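Local coordinates for protein Amy13K (Eubacterium rectale DSM 17629, PDB 6B3P) that binds malto-oligosaccharides, and probably starch, through two family 26 carbohydrate-binding modules of a gut bacterial alpha-amylase, probably helping the enzyme hold its substrate, at residues Ala16-Lys21 with Ser58-Asp63; Lys25-Trp30 with Met47-Asp52; Trp99-Thr104 with Thr183-Glu188; Lys160-Cys165 with Asp179-Ser184. All blocks are in the same frame, centred on the assembly; numbering follows the deposited sequence. Where two conformers were deposited one is given.

The four contacts divide into two pairs. Contact 2 is nested within the loop closed by contact 1, with centres about 9 Å apart; both belong to the first starch-binding module, where strands 16-20, 57-62 and 44-50 share a mixed sheet, and both touch the same glucose. Contacts 3 and 4 follow later in the chain, with centres about 9 Å apart, and share Thr183 and Ser184: contact 3 lies where strands 101-108 and 188-192 first pair, contact 4 at the open end of hairpin 163-168/178-180. Contact 4 lies about 28 Å from contact 1, centre to centre, across the chain's centre. His48 of contact 2 meets Ser186 of contact 3, joining two modules that each carry a glycan pocket.

Contact 1 of 4, residues Ala16-Lys21 with Ser58-Asp63; sequences AAYIYK and SLILND. With GLC (alpha-D-glucopyranose), chain C; GLC (alpha-D-glucopyranose), chain B; EDO (1,2-ethanediol), chain I.
The Tyr20 ring is held between protein and sugar. Over one face sits Ser58 CB, 3.6 Å from the centroid of the Tyr20 ring and 23° off its normal, a CH-pi contact; on the opposite face Tyr20 CD1 meets C6 of the chain C glucose at 3.7 Å. The crowded position of Tyr20 CG, between backbone N and carbonyl carbon (chi1 70°), leans the ring over strand 58-62, and its hydroxyl bonds to Asp72. Tyr18 has CG anti to its backbone N (chi1 179°), and meets the sugar edge-on: Tyr18 OH hydrogen-bonds O6 of the same glucose at 2.5 Å, with that O6 in the ring plane. Ile60 CD1 reaches the edge of the Tyr18 ring and comes within 3.8 Å of Tyr20 CE2. Ala17, Ile19, Leu59 and Leu61 occupy the sheet's other side, where Ala17 CB touches Leu59 CD1 at 3.7 Å. Six antiparallel backbone bonds fix these positions. An alanine instead of Tyr20 would remove the ring under Ser58 CB and the hydroxyl bonded to Asp72, and would probably weaken the hold on the glucose. The pocket thus pairs packing of sugar carbons on an aromatic face with a short hydroxyl bond, suiting apolar and polar sugar parts.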
# COMPACT_ATOMS: atom_id res chain seq x y z
N ALA A 16 13.92 9.18 -6.63
CA ALA A 16 12.57 9.35 -7.14
C ALA A 16 12.37 8.54 -8.42
O ALA A 16 13.34 8.12 -9.06
CB ALA A 16 12.28 10.83 -7.40
N ALA A 17 11.11 8.31 -8.76
CA ALA A 17 10.75 7.60 -9.98
C ALA A 17 10.01 8.55 -10.92
O ALA A 17 8.96 9.08 -10.57
CB ALA A 17 9.89 6.38 -9.66
N TYR A 18 10.58 8.75 -12.11
CA TYR A 18 9.95 9.55 -13.15
C TYR A 18 9.34 8.61 -14.19
O TYR A 18 10.03 7.76 -14.75
CB TYR A 18 10.95 10.50 -13.80
CG TYR A 18 10.37 11.34 -14.91
CD1 TYR A 18 9.50 12.39 -14.63
CD2 TYR A 18 10.71 11.11 -16.23
CE1 TYR A 18 8.97 13.16 -15.64
CE2 TYR A 18 10.18 11.88 -17.25
CZ TYR A 18 9.31 12.90 -16.95
OH TYR A 18 8.79 13.67 -17.96
N ILE A 19 8.05 8.78 -14.44
CA ILE A 19 7.30 7.90 -15.32
C ILE A 19 6.68 8.74 -16.43
O ILE A 19 6.12 9.81 -16.16
CB ILE A 19 6.21 7.12 -14.55
CG1 ILE A 19 6.87 6.23 -13.49
CG2 ILE A 19 5.35 6.29 -15.50
CD1 ILE A 19 5.90 5.67 -12.47
N TYR A 20 6.77 8.27 -17.67
CA TYR A 20 6.26 9.06 -18.79
C TYR A 20 5.79 8.25 -19.99
O TYR A 20 6.31 7.16 -20.27
CB TYR A 20 7.32 10.07 -19.25
CG TYR A 20 8.53 9.45 -19.93
CD1 TYR A 20 8.54 9.23 -21.30
CD2 TYR A 20 9.66 9.10 -19.20
CE1 TYR A 20 9.64 8.68 -21.93
CE2 TYR A 20 10.76 8.55 -19.82
CZ TYR A 20 10.75 8.34 -21.19
OH TYR A 20 11.84 7.79 -21.83
N LYS A 21 4.81 8.81 -20.70
CA LYS A 21 4.33 8.27 -21.97
C LYS A 21 3.68 9.38 -22.79
O LYS A 21 2.68 9.96 -22.37
CB LYS A 21 3.33 7.13 -21.74
CG LYS A 21 2.78 6.51 -23.02
CD LYS A 21 3.87 5.83 -23.85
CE LYS A 21 3.27 5.04 -25.01
NZ LYS A 21 4.30 4.46 -25.92
N SER A 58 7.47 4.47 -19.65
CA SER A 58 8.90 4.41 -19.41
C SER A 58 9.19 4.88 -18.00
O SER A 58 8.51 5.77 -17.49
CB SER A 58 9.66 5.27 -20.43
OG SER A 58 9.49 4.76 -21.74
N LEU A 59 10.21 4.28 -17.38
CA LEU A 59 10.62 4.63 -16.03
C LEU A 59 12.06 5.12 -16.02
O LEU A 59 12.94 4.50 -16.61
CB LEU A 59 10.47 3.43 -15.09
CG LEU A 59 11.16 3.52 -13.73
CD1 LEU A 59 10.48 4.54 -12.83
CD2 LEU A 59 11.23 2.15 -13.07
N ILE A 60 12.29 6.25 -15.35
CA ILE A 60 13.64 6.72 -15.07
C ILE A 60 13.82 6.88 -13.57
O ILE A 60 13.20 7.75 -12.95
CB ILE A 60 13.95 8.06 -15.78
CG1 ILE A 60 13.94 7.86 -17.30
CG2 ILE A 60 15.31 8.60 -15.33
CD1 ILE A 60 14.05 9.15 -18.09
N LEU A 61 14.65 6.03 -12.99
CA LEU A 61 15.04 6.15 -11.60
C LEU A 61 16.16 7.19 -11.50
O LEU A 61 17.07 7.21 -12.33
CB LEU A 61 15.48 4.80 -11.04
CG LEU A 61 14.38 3.73 -10.97
CD1 LEU A 61 14.98 2.34 -10.81
CD2 LEU A 61 13.42 4.03 -9.83
N ASN A 62 16.09 8.04 -10.48
CA ASN A 62 17.00 9.18 -10.36
C ASN A 62 17.21 9.56 -8.90
O ASN A 62 16.53 9.03 -8.02
CB ASN A 62 16.45 10.37 -11.15
CG ASN A 62 15.10 10.84 -10.64
OD1 ASN A 62 14.99 11.36 -9.53
ND2 ASN A 62 14.06 10.68 -11.46
N ASP A 63 18.14 10.47 -8.63
CA ASP A 63 18.41 10.90 -7.26
C ASP A 63 17.62 12.17 -6.90
O ASP A 63 18.13 13.06 -6.23
CB ASP A 63 19.92 11.13 -7.04
CG ASP A 63 20.51 12.17 -7.97
OD1 ASP A 63 19.77 12.79 -8.77
OD2 ASP A 63 21.74 12.39 -7.89
C1 GLC C . 12.96 12.20 -20.12
C2 GLC C . 13.64 11.37 -21.18
C3 GLC C . 13.20 11.77 -22.58
C4 GLC C . 11.69 11.84 -22.66
C5 GLC C . 11.12 12.67 -21.52
C6 GLC C . 9.60 12.74 -21.49
O2 GLC C . 15.01 11.50 -21.00
O3 GLC C . 13.73 10.90 -23.53
O4 GLC C . 11.35 12.38 -23.92
O5 GLC C . 11.57 12.13 -20.31
O6 GLC C . 9.08 13.54 -20.46
C1 GLC B . 15.13 16.00 -17.21
C2 GLC B . 15.76 14.62 -17.30
C3 GLC B . 15.36 13.98 -18.62
C4 GLC B . 13.85 14.00 -18.81
C5 GLC B . 13.31 15.39 -18.61
C6 GLC B . 11.80 15.37 -18.73
O2 GLC B . 17.15 14.69 -17.13
O3 GLC B . 15.81 12.66 -18.69
O4 GLC B . 13.52 13.51 -20.09
O5 GLC B . 13.73 15.86 -17.36
O6 GLC B . 11.18 16.58 -18.40
C1 EDO I . 6.84 2.67 -23.39
O1 EDO I . 5.76 2.90 -24.31
C2 EDO I . 8.14 2.39 -24.15
O2 EDO I . 8.32 3.34 -25.20
O HOH W 1 7.31 6.03 -22.70

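Contact 2 of 4, residues Lys25-Trp30 with Met47-Asp52. With GLC (alpha-D-glucopyranose), chain B; FMT (formic acid), chain S; FMT (formic acid), chain R.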
# COMPACT_ATOMS: atom_id res chain seq x y z
N LYS A 25 2.86 12.55 -17.62
CA LYS A 25 3.79 12.38 -16.50
C LYS A 25 3.04 12.05 -15.21
O LYS A 25 2.92 12.91 -14.33
CB LYS A 25 4.63 13.65 -16.32
CG LYS A 25 5.33 14.13 -17.58
CD LYS A 25 6.02 15.46 -17.34
CE LYS A 25 6.63 16.03 -18.61
NZ LYS A 25 5.59 16.47 -19.60
N PRO A 26 2.55 10.81 -15.08
CA PRO A 26 1.68 10.44 -13.96
C PRO A 26 2.33 10.51 -12.57
O PRO A 26 1.60 10.60 -11.58
CB PRO A 26 1.28 8.99 -14.28
CG PRO A 26 2.29 8.51 -15.25
CD PRO A 26 2.71 9.71 -16.04
N ALA A 27 3.66 10.46 -12.50
CA ALA A 27 4.35 10.59 -11.22
C ALA A 27 4.81 12.03 -10.99
O ALA A 27 5.52 12.31 -10.03
CB ALA A 27 5.53 9.62 -11.14
N GLY A 28 4.40 12.92 -11.89
CA GLY A 28 4.70 14.34 -11.76
C GLY A 28 5.83 14.78 -12.66
O GLY A 28 6.53 13.96 -13.25
N GLU A 29 6.01 16.10 -12.77
CA GLU A 29 7.13 16.66 -13.52
C GLU A 29 8.45 16.15 -12.95
O GLU A 29 8.51 15.70 -11.80
CB GLU A 29 7.11 18.19 -13.48
CG GLU A 29 5.98 18.82 -14.27
CD GLU A 29 6.07 20.34 -14.31
OE1 GLU A 29 7.05 20.89 -13.77
OE2 GLU A 29 5.16 20.98 -14.88
N TRP A 30 9.50 16.21 -13.76
CA TRP A 30 10.84 15.79 -13.34
C TRP A 30 11.17 16.43 -11.99
O TRP A 30 10.91 17.61 -11.78
CB TRP A 30 11.88 16.20 -14.39
CG TRP A 30 13.25 15.73 -14.06
CD1 TRP A 30 14.24 16.46 -13.47
CD2 TRP A 30 13.79 14.42 -14.28
NE1 TRP A 30 15.37 15.68 -13.31
CE2 TRP A 30 15.11 14.43 -13.80
CE3 TRP A 30 13.28 13.24 -14.83
CZ2 TRP A 30 15.93 13.30 -13.86
CZ3 TRP A 30 14.09 12.13 -14.89
CH2 TRP A 30 15.41 12.16 -14.40
N MET A 47 7.77 3.43 -4.04
CA MET A 47 6.72 4.39 -4.39
C MET A 47 5.49 3.65 -4.91
O MET A 47 5.60 2.60 -5.54
CB MET A 47 7.22 5.38 -5.45
CG MET A 47 7.58 4.77 -6.80
SD MET A 47 6.18 4.65 -7.94
CE MET A 47 5.96 6.36 -8.41
N HIS A 48 4.33 4.21 -4.62
CA HIS A 48 3.06 3.70 -5.13
C HIS A 48 2.43 4.74 -6.03
O HIS A 48 2.65 5.94 -5.87
CB HIS A 48 2.11 3.34 -3.99
CG HIS A 48 2.59 2.20 -3.14
ND1 HIS A 48 2.19 0.90 -3.36
CD2 HIS A 48 3.44 2.17 -2.09
CE1 HIS A 48 2.77 0.12 -2.47
NE2 HIS A 48 3.53 0.86 -1.69
N LEU A 49 1.64 4.28 -6.99
CA LEU A 49 1.00 5.17 -7.94
C LEU A 49 -0.21 4.52 -8.58
O LEU A 49 -0.25 3.30 -8.77
CB LEU A 49 1.99 5.59 -9.03
CG LEU A 49 1.63 6.84 -9.84
CD1 LEU A 49 1.81 8.10 -9.00
CD2 LEU A 49 2.47 6.91 -11.11
N THR A 50 -1.21 5.34 -8.88
CA THR A 50 -2.33 4.93 -9.72
C THR A 50 -2.07 5.48 -11.11
O THR A 50 -1.85 6.68 -11.27
CB THR A 50 -3.68 5.46 -9.20
OG1 THR A 50 -3.92 4.98 -7.87
CG2 THR A 50 -4.82 5.02 -10.12
N LEU A 51 -2.08 4.61 -12.11
CA LEU A 51 -2.00 5.09 -13.48
C LEU A 51 -2.92 4.38 -14.45
O LEU A 51 -3.46 3.30 -14.19
CB LEU A 51 -0.55 5.01 -13.99
CG LEU A 51 0.28 3.73 -13.90
CD1 LEU A 51 -0.03 2.74 -15.00
CD2 LEU A 51 1.74 4.13 -13.97
N ASP A 52 -3.09 5.04 -15.59
CA ASP A 52 -3.97 4.63 -16.67
C ASP A 52 -3.35 3.50 -17.48
O ASP A 52 -2.32 3.68 -18.13
CB ASP A 52 -4.26 5.85 -17.55
CG ASP A 52 -5.04 5.51 -18.79
OD1 ASP A 52 -5.69 4.44 -18.84
OD2 ASP A 52 -5.02 6.33 -19.73
C1 GLC B . 15.13 16.00 -17.21
C2 GLC B . 15.76 14.62 -17.30
C3 GLC B . 15.36 13.98 -18.62
C4 GLC B . 13.85 14.00 -18.81
C5 GLC B . 13.31 15.39 -18.61
C6 GLC B . 11.80 15.37 -18.73
O2 GLC B . 17.15 14.69 -17.13
O3 GLC B . 15.81 12.66 -18.69
O4 GLC B . 13.52 13.51 -20.09
O5 GLC B . 13.73 15.86 -17.36
O6 GLC B . 11.18 16.58 -18.40
C FMT S . 4.37 6.35 -1.87
O1 FMT S . 4.40 6.41 -3.09
O2 FMT S . 3.81 5.42 -1.30
C FMT R . 7.99 15.59 -22.39
O1 FMT R . 6.85 15.84 -22.02
O2 FMT R . 8.26 15.40 -23.57
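A type I beta turn, Lys25 to Gly28, in the loop joining strands 16-20 and 33-37 rests here on strand 44-50 and the residues just after it. The turn is closed by Gly28 N donating to Lys25 O at 2.9 Å. Gly28 has a positive phi (102°), and a CB there would press on the carbonyl of Ala27. On the strand, Leu49 does most of the touching: with CG anti to its backbone N (chi1 -162°), both its methyls lie against the Pro26-Ala27 peptide, on the same side of it. Leu49 CD1 lies 3.6 Å from Pro26 O, while Leu49 CD2 reaches Pro26 CB at 4.0 Å and Ala27 CB at 4.1 Å. On one flank the curled Met47 chain brings CE to 4.3 Å from Ala27 CB; on the other Leu51 CB lies 4.4 Å from Pro26 CB.

Trp30, beyond the turn, serves the glycan: C2 of the chain B glucose sits 3.4 Å above the plane of the Trp30 ring, over its centre. Tyr18 meets the same indole edge-to-face. An alanine instead of Trp30 would remove the flat face under the glucose and would probably weaken sugar binding and loosen the packing round Tyr18. The chemistry is therefore divided, with apolar contacts, and no hydrogen bond between the two segments, seating the turn on the sheet and an aromatic platform at the loop's far end receiving the sugar.

Contact 3 of 4, residues Trp99-Thr104 with Thr183-Glu188; sequences WKYVTT and TSTSTE. With EDO (1,2-ethanediol), chain J.
Thr185 is the tightly packed point of this contact. Its CG2 stands over the face of the Tyr101 ring, 4.0 Å from the ring centroid, a CH-pi approach 29° off the normal, while Ser184 O lies in the plane of that ring at its edge. Thr185 CB presses on Lys100 O at 3.4 Å. Thr185 OG1, crowded between backbone N and carbonyl carbon, lies in the plane of the Trp99 indole at its edge, the two side chains crossing at about a right angle, and hydrogen-bonds Glu84 of the first module.

Two backbone bonds lead into the parallel pairing of Thr104 with Glu188. Val102 N reaches Thr185 O at 2.8 Å from well above the carbonyl plane (46°), whereas Thr104 N meets Thr187 O at 2.9 Å nearly along the C=O axis. Between them a water donates to Ser184 O at 2.7 Å, accepts from Thr187 N and joins Thr103 OG1.

The solvent side is sparser. Exposed Lys100 turns away from Thr183-Glu188, Val102 CG2 brushes an ethanediol, and Thr104 CB and Glu188 CG are 4.4 Å apart. Strand pairing thus begins beside a bridging water, and the buried threonine hydroxyl gives the two modules a polar link.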
# COMPACT_ATOMS: atom_id res chain seq x y z
N TRP A 99 10.78 -11.37 1.16
CA TRP A 99 9.74 -10.34 1.29
C TRP A 99 8.38 -10.96 1.60
O TRP A 99 8.04 -12.02 1.08
CB TRP A 99 9.64 -9.50 0.02
CG TRP A 99 10.76 -8.51 -0.16
CD1 TRP A 99 12.10 -8.75 -0.05
CD2 TRP A 99 10.63 -7.12 -0.50
NE1 TRP A 99 12.81 -7.60 -0.30
CE2 TRP A 99 11.93 -6.59 -0.58
CE3 TRP A 99 9.54 -6.28 -0.75
CZ2 TRP A 99 12.18 -5.25 -0.89
CZ3 TRP A 99 9.79 -4.95 -1.06
CH2 TRP A 99 11.09 -4.45 -1.13
N LYS A 100 7.63 -10.29 2.47
CA LYS A 100 6.25 -10.69 2.78
C LYS A 100 5.27 -9.68 2.19
O LYS A 100 5.66 -8.61 1.74
CB LYS A 100 6.04 -10.78 4.29
CG LYS A 100 7.04 -11.64 5.03
CD LYS A 100 6.77 -13.11 4.83
CE LYS A 100 7.64 -13.96 5.74
NZ LYS A 100 7.44 -13.62 7.18
N TYR A 101 3.99 -10.04 2.22
CA TYR A 101 2.93 -9.13 1.83
C TYR A 101 2.33 -8.47 3.06
O TYR A 101 1.60 -9.11 3.82
CB TYR A 101 1.86 -9.86 1.03
CG TYR A 101 2.37 -10.31 -0.31
CD1 TYR A 101 2.96 -11.56 -0.46
CD2 TYR A 101 2.28 -9.48 -1.42
CE1 TYR A 101 3.44 -11.97 -1.69
CE2 TYR A 101 2.77 -9.89 -2.65
CZ TYR A 101 3.35 -11.13 -2.77
OH TYR A 101 3.83 -11.54 -4.00
N VAL A 102 2.65 -7.20 3.24
CA VAL A 102 2.26 -6.45 4.43
C VAL A 102 1.16 -5.46 4.08
O VAL A 102 1.41 -4.45 3.43
CB VAL A 102 3.45 -5.71 5.04
CG1 VAL A 102 3.06 -5.05 6.35
CG2 VAL A 102 4.62 -6.66 5.25
N THR A 103 -0.05 -5.77 4.53
CA THR A 103 -1.22 -4.95 4.23
C THR A 103 -1.60 -4.12 5.45
O THR A 103 -1.92 -4.66 6.51
CB THR A 103 -2.41 -5.81 3.79
OG1 THR A 103 -2.01 -6.67 2.71
CG2 THR A 103 -3.57 -4.93 3.32
N THR A 104 -1.55 -2.80 5.29
CA THR A 104 -1.87 -1.86 6.36
C THR A 104 -3.22 -1.21 6.10
O THR A 104 -3.45 -0.66 5.02
CB THR A 104 -0.79 -0.77 6.49
OG1 THR A 104 0.49 -1.38 6.67
CG2 THR A 104 -1.09 0.16 7.67
N THR A 183 -2.61 -5.73 -3.71
CA THR A 183 -2.08 -5.37 -5.02
C THR A 183 -0.56 -5.25 -5.02
O THR A 183 0.05 -5.00 -6.06
CB THR A 183 -2.68 -4.04 -5.51
OG1 THR A 183 -2.48 -3.03 -4.52
CG2 THR A 183 -4.18 -4.21 -5.77
N SER A 184 0.06 -5.43 -3.85
CA SER A 184 1.51 -5.33 -3.73
C SER A 184 1.96 -5.81 -2.35
O SER A 184 1.13 -6.13 -1.50
CB SER A 184 1.97 -3.90 -3.96
OG SER A 184 1.77 -3.11 -2.80
N THR A 185 3.27 -5.85 -2.14
CA THR A 185 3.83 -6.28 -0.87
C THR A 185 3.66 -5.23 0.24
O THR A 185 3.94 -5.50 1.40
CB THR A 185 5.33 -6.61 -1.00
OG1 THR A 185 6.02 -5.49 -1.59
CG2 THR A 185 5.54 -7.84 -1.87
N SER A 186 3.20 -4.04 -0.14
CA SER A 186 2.98 -2.97 0.83
C SER A 186 1.67 -2.23 0.53
O SER A 186 1.66 -1.00 0.38
CB SER A 186 4.15 -1.99 0.83
OG SER A 186 4.36 -1.45 -0.46
N THR A 187 0.58 -2.98 0.45
CA THR A 187 -0.73 -2.41 0.17
C THR A 187 -1.24 -1.62 1.38
O THR A 187 -1.14 -2.08 2.51
CB THR A 187 -1.76 -3.51 -0.17
OG1 THR A 187 -1.30 -4.25 -1.31
CG2 THR A 187 -3.13 -2.92 -0.48
N GLU A 188 -1.77 -0.43 1.11
CA GLU A 188 -2.26 0.44 2.17
C GLU A 188 -3.67 0.95 1.84
O GLU A 188 -3.93 1.38 0.71
CB GLU A 188 -1.31 1.62 2.38
CG GLU A 188 -1.62 2.46 3.61
CD GLU A 188 -0.58 3.53 3.87
OE1 GLU A 188 0.16 3.88 2.93
OE2 GLU A 188 -0.51 4.02 5.02
C1 EDO J . 8.93 -7.54 5.94
O1 EDO J . 8.83 -8.59 4.98
C2 EDO J . 7.75 -7.61 6.90
O2 EDO J . 7.76 -8.84 7.63
O HOH W 2 0.44 -5.81 1.12

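Contact 4 of 4, residues Lys160-Cys165 with Asp179-Ser184; sequences KQNFSC and DVSVTS
Apolar packing centres on Phe163. Its CG occupies the crowded position between backbone N and carbonyl carbon (chi1 59°), which lays the ring alongside Val180, both side chains pointing the same way. Val180 CB sits over the middle of the Phe163 ring, 4.0 Å from the centroid and only 10° off the normal, and Val180 CG1 is 3.8 Å from Phe163 CZ. Val182 crosses the ring obliquely, its CG2 lying 3.9 Å from Phe163 CE1. The same methyl comes to 3.4 Å from Gln161 O, a carbonyl oxygen that lies in the plane of the Phe163 ring at its edge.

Backbone bonds pair Phe163 with Val180 in both directions. Val180 N reaches Phe163 O at 2.7 Å, nearly along the C=O axis, while the return bond from Phe163 N to Val180 O is longer, 3.2 Å. This is the open end of the beta hairpin 163-168/178-180, and strand 178-180 borders its antiparallel sheet. Val180 and Cys165 both pack on Ile105, and Val182 on Thr103, so strand 101-108 of the other sheet lies beneath them, consistent with the beta-sandwich form of these modules. Strand 163-168 also carries Ile166 of the second glycan pocket.

Side chains bond to backbone where the ladder gives way. Asn162 OD1 accepts from Val182 N at 2.9 Å, the donor standing 38° out of the amide plane; a regular ladder would use Gln161 O instead.

A charged side chain closes the run: Lys160 passes Val182 in the opposite direction, and its NZ donates to Val182 O at 3.0 Å while forming a salt bridge with Glu82 of the first module.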
# COMPACT_ATOMS: atom_id res chain seq x y z
N LYS A 160 0.37 -13.71 -1.70
CA LYS A 160 -0.45 -12.58 -2.11
C LYS A 160 -1.93 -12.97 -2.16
O LYS A 160 -2.47 -13.24 -3.24
CB LYS A 160 0.02 -12.09 -3.48
CG LYS A 160 -0.61 -10.80 -3.95
CD LYS A 160 0.01 -10.41 -5.27
CE LYS A 160 -0.75 -9.29 -5.94
NZ LYS A 160 -2.10 -9.73 -6.38
N GLN A 161 -2.57 -13.00 -1.00
CA GLN A 161 -3.95 -13.47 -0.90
C GLN A 161 -4.89 -12.36 -0.43
O GLN A 161 -4.65 -11.73 0.60
CB GLN A 161 -4.04 -14.66 0.05
CG GLN A 161 -5.39 -15.36 0.02
CD GLN A 161 -5.32 -16.79 0.53
OE1 GLN A 161 -4.45 -17.56 0.13
NE2 GLN A 161 -6.25 -17.14 1.42
N ASN A 162 -5.95 -12.14 -1.20
CA ASN A 162 -7.00 -11.22 -0.79
C ASN A 162 -7.70 -11.75 0.45
O ASN A 162 -7.71 -12.95 0.70
CB ASN A 162 -8.01 -11.01 -1.92
CG ASN A 162 -7.38 -10.37 -3.16
OD1 ASN A 162 -6.30 -9.78 -3.09
ND2 ASN A 162 -8.06 -10.49 -4.29
N PHE A 163 -8.29 -10.84 1.22
CA PHE A 163 -9.03 -11.22 2.40
C PHE A 163 -10.07 -10.15 2.71
O PHE A 163 -10.19 -9.17 1.99
CB PHE A 163 -8.10 -11.44 3.60
CG PHE A 163 -7.28 -10.23 3.95
CD1 PHE A 163 -6.10 -9.96 3.28
CD2 PHE A 163 -7.68 -9.38 4.96
CE1 PHE A 163 -5.34 -8.85 3.61
CE2 PHE A 163 -6.93 -8.27 5.30
CZ PHE A 163 -5.76 -8.00 4.62
N SER A 164 -10.81 -10.36 3.79
CA SER A 164 -11.84 -9.41 4.20
C SER A 164 -11.69 -9.10 5.68
O SER A 164 -11.14 -9.90 6.44
CB SER A 164 -13.23 -9.97 3.92
OG SER A 164 -13.36 -10.39 2.58
N CYS A 165 -12.17 -7.93 6.09
CA CYS A 165 -12.15 -7.58 7.50
C CYS A 165 -13.26 -6.59 7.87
O CYS A 165 -13.90 -6.00 7.00
CB CYS A 165 -10.79 -6.99 7.89
SG CYS A 165 -10.44 -5.38 7.17
N ASP A 179 -13.63 -5.70 1.59
CA ASP A 179 -12.95 -6.67 0.75
C ASP A 179 -11.59 -6.12 0.32
O ASP A 179 -11.51 -5.22 -0.52
CB ASP A 179 -13.80 -7.02 -0.47
CG ASP A 179 -15.12 -7.67 -0.10
OD1 ASP A 179 -15.21 -8.26 1.00
OD2 ASP A 179 -16.06 -7.60 -0.91
N VAL A 180 -10.53 -6.67 0.90
CA VAL A 180 -9.18 -6.18 0.67
C VAL A 180 -8.53 -6.88 -0.52
O VAL A 180 -8.29 -8.09 -0.48
CB VAL A 180 -8.30 -6.38 1.92
CG1 VAL A 180 -6.87 -5.89 1.68
CG2 VAL A 180 -8.91 -5.66 3.12
N SER A 181 -8.26 -6.11 -1.57
CA SER A 181 -7.46 -6.59 -2.69
C SER A 181 -5.99 -6.26 -2.44
O SER A 181 -5.61 -5.09 -2.41
CB SER A 181 -7.92 -5.97 -4.01
OG SER A 181 -9.23 -6.39 -4.34
N VAL A 182 -5.18 -7.29 -2.24
CA VAL A 182 -3.74 -7.11 -2.06
C VAL A 182 -3.09 -6.94 -3.43
O VAL A 182 -3.02 -7.89 -4.21
CB VAL A 182 -3.11 -8.29 -1.30
CG1 VAL A 182 -1.62 -8.06 -1.08
CG2 VAL A 182 -3.81 -8.50 0.04
N THR A 183 -2.61 -5.73 -3.71
CA THR A 183 -2.08 -5.37 -5.02
C THR A 183 -0.56 -5.25 -5.02
O THR A 183 0.05 -5.00 -6.06
CB THR A 183 -2.68 -4.04 -5.51
OG1 THR A 183 -2.48 -3.03 -4.52
CG2 THR A 183 -4.18 -4.21 -5.77
N SER A 184 0.06 -5.43 -3.85
CA SER A 184 1.51 -5.33 -3.73
C SER A 184 1.96 -5.81 -2.35
O SER A 184 1.13 -6.13 -1.50
CB SER A 184 1.97 -3.90 -3.96
OG SER A 184 1.77 -3.11 -2.80